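Local coordinates for ESAT-6-like protein MAB_3113 (Mycobacterium abscessus, PDB 4I0X) that is of unknown function but forms a complex with its partner MAB_3112, as a probably secreted ESAT-6-like protein of the WXG100 family, at residues S39-L44 against G48-A53. The protein carries 4 engineered substitutions. Residues are numbered along the deposited sequence; the frame is centred on the assembly and turned at random.
Sequences SRAQKL and GQWAGA. Engineered in segment 48-53: Ala51 (natural residue Thr).
Leu44, in the last turns of helix 11-47, offers its carbonyl to the chain that turns away beyond the helix: Trp50 N donates a hydrogen bond to Leu44 O (3.1 Å, 160°), while Gly48 N gives the same oxygen a weak hydrogen bond. Gly48 itself departs from helical geometry with positive phi, and Ser47 OG supplies Leu44 O with a further hydrogen bond. The reversal folds the Trp50 indole back over the helix. Trp50 carries CG anti to its carbonyl carbon (chi1 -71°), which swings the indole alongside the helix; one face of the ring lies against Leu44. There CB of Leu44 sits almost exactly above the five-membered ring, 3.7 Å from its centroid and 7° off the normal, a CH-pi contact; on the same face the CD1 methyl of Leu44 lies toward the rim, 3.4 Å from Trp50 CZ2. One turn earlier Ala41 CB approaches the benzo part of the ring obliquely, 3.8 Å from Trp50 CZ3. Gln49, extended, runs alongside Leu44, with its OE1 4.1 Å from Leu44 CD2. Phe77 of the MAB_3112 chain meets the indole edge-to-face. Trp50 and Gly52 belong to the WXG turn that links the two helices of the hairpin, the X being the engineered Ala51. Two backbone hydrogen bonds to one carbonyl and an apolar seat made by Leu44 and Ala41 thus tie the turn to helix 11-47, consistent with holding the buried indole where it meets the partner chain.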
loop_
_atom_site.group_PDB
_atom_site.type_symbol
_atom_site.label_atom_id
_atom_site.label_comp_id
_atom_site.label_asym_id
_atom_site.label_seq_id
_atom_site.Cartn_x
_atom_site.Cartn_y
_atom_site.Cartn_z
ATOM N N SER B 39 4.102 -14.142 5.926
ATOM C CA SER B 39 4.968 -15.282 6.128
ATOM C C SER B 39 5.058 -15.678 7.616
ATOM O O SER B 39 5.002 -16.869 7.960
ATOM C CB SER B 39 6.352 -14.966 5.524
ATOM O OG SER B 39 7.363 -15.817 6.014
ATOM N N ARG B 40 5.201 -14.701 8.505
ATOM C CA ARG B 40 5.324 -15.012 9.934
ATOM C C ARG B 40 3.983 -15.392 10.533
ATOM O O ARG B 40 3.899 -16.310 11.358
ATOM C CB ARG B 40 5.960 -13.851 10.699
ATOM C CG ARG B 40 7.353 -13.582 10.242
ATOM C CD ARG B 40 7.792 -12.224 10.669
ATOM N NE ARG B 40 7.959 -12.177 12.115
ATOM C CZ ARG B 40 8.329 -11.091 12.782
ATOM N NH1 ARG B 40 8.573 -9.964 12.121
ATOM N NH2 ARG B 40 8.439 -11.132 14.105
ATOM N N ALA B 41 2.926 -14.733 10.094
ATOM C CA ALA B 41 1.592 -15.038 10.610
ATOM C C ALA B 41 1.075 -16.379 10.108
ATOM O O ALA B 41 0.433 -17.126 10.854
ATOM C CB ALA B 41 0.607 -13.911 10.258
ATOM N N GLN B 42 1.362 -16.704 8.851
ATOM C CA GLN B 42 0.858 -17.939 8.275
ATOM C C GLN B 42 1.506 -19.139 8.941
ATOM O O GLN B 42 0.871 -20.188 9.073
ATOM C CB GLN B 42 1.032 -17.980 6.741
ATOM C CG GLN B 42 -0.264 -17.664 5.986
ATOM C CD GLN B 42 -0.118 -16.569 4.921
ATOM O OE1 GLN B 42 -0.591 -15.426 5.103
ATOM N NE2 GLN B 42 0.518 -16.920 3.794
ATOM N N LYS B 43 2.752 -19.003 9.384
ATOM C CA LYS B 43 3.335 -20.067 10.205
ATOM C C LYS B 43 2.436 -20.345 11.403
ATOM O O LYS B 43 2.218 -21.521 11.764
ATOM C CB LYS B 43 4.752 -19.738 10.663
ATOM C CG LYS B 43 5.756 -19.708 9.513
ATOM C CD LYS B 43 7.186 -19.456 9.982
ATOM C CE LYS B 43 8.138 -19.279 8.798
ATOM N NZ LYS B 43 8.349 -20.541 8.025
ATOM N N LEU B 44 1.899 -19.297 12.023
ATOM C CA LEU B 44 1.118 -19.501 13.248
ATOM C C LEU B 44 -0.208 -20.208 12.965
ATOM O O LEU B 44 -0.669 -21.008 13.760
ATOM C CB LEU B 44 0.875 -18.171 13.971
ATOM C CG LEU B 44 2.172 -17.452 14.370
ATOM C CD1 LEU B 44 1.896 -16.267 15.279
ATOM C CD2 LEU B 44 3.138 -18.431 15.032
ATOM N N GLY B 48 -1.214 -24.270 14.072
ATOM C CA GLY B 48 -2.402 -24.410 14.891
ATOM C C GLY B 48 -2.459 -23.496 16.096
ATOM O O GLY B 48 -3.431 -23.517 16.849
ATOM N N GLN B 49 -1.418 -22.702 16.306
ATOM C CA GLN B 49 -1.407 -21.793 17.429
ATOM C C GLN B 49 -2.497 -20.768 17.228
ATOM O O GLN B 49 -3.037 -20.256 18.205
ATOM C CB GLN B 49 -0.058 -21.095 17.590
ATOM C CG GLN B 49 -0.046 -20.080 18.760
ATOM C CD GLN B 49 1.305 -19.414 18.944
ATOM O OE1 GLN B 49 2.345 -20.050 18.760
ATOM N NE2 GLN B 49 1.300 -18.127 19.295
ATOM N N TRP B 50 -2.803 -20.449 15.966
ATOM C CA TRP B 50 -3.920 -19.563 15.658
ATOM C C TRP B 50 -4.993 -20.387 14.977
ATOM O O TRP B 50 -4.853 -20.770 13.813
ATOM C CB TRP B 50 -3.545 -18.428 14.709
ATOM C CG TRP B 50 -2.675 -17.363 15.274
ATOM C CD1 TRP B 50 -2.105 -17.327 16.517
ATOM C CD2 TRP B 50 -2.279 -16.170 14.614
ATOM N NE1 TRP B 50 -1.371 -16.177 16.661
ATOM C CE2 TRP B 50 -1.459 -15.452 15.501
ATOM C CE3 TRP B 50 -2.529 -15.638 13.355
ATOM C CZ2 TRP B 50 -0.887 -14.232 15.158
ATOM C CZ3 TRP B 50 -1.961 -14.433 13.022
ATOM C CH2 TRP B 50 -1.149 -13.744 13.911
ATOM N N ALA B 51 -6.072 -20.613 15.701
ATOM C CA ALA B 51 -7.195 -21.420 15.229
ATOM C C ALA B 51 -8.474 -20.679 15.592
ATOM O O ALA B 51 -8.431 -19.685 16.337
ATOM C CB ALA B 51 -7.172 -22.787 15.883
ATOM N N GLY B 52 -9.604 -21.143 15.065
ATOM C CA GLY B 52 -10.889 -20.537 15.366
ATOM C C GLY B 52 -10.924 -19.037 15.141
ATOM O O GLY B 52 -10.445 -18.523 14.111
ATOM N N ALA B 53 -11.486 -18.320 16.113
ATOM C CA ALA B 53 -11.680 -16.868 15.990
ATOM C C ALA B 53 -10.387 -16.150 15.649
ATOM O O ALA B 53 -10.381 -15.175 14.862
ATOM C CB ALA B 53 -12.267 -16.307 17.268
#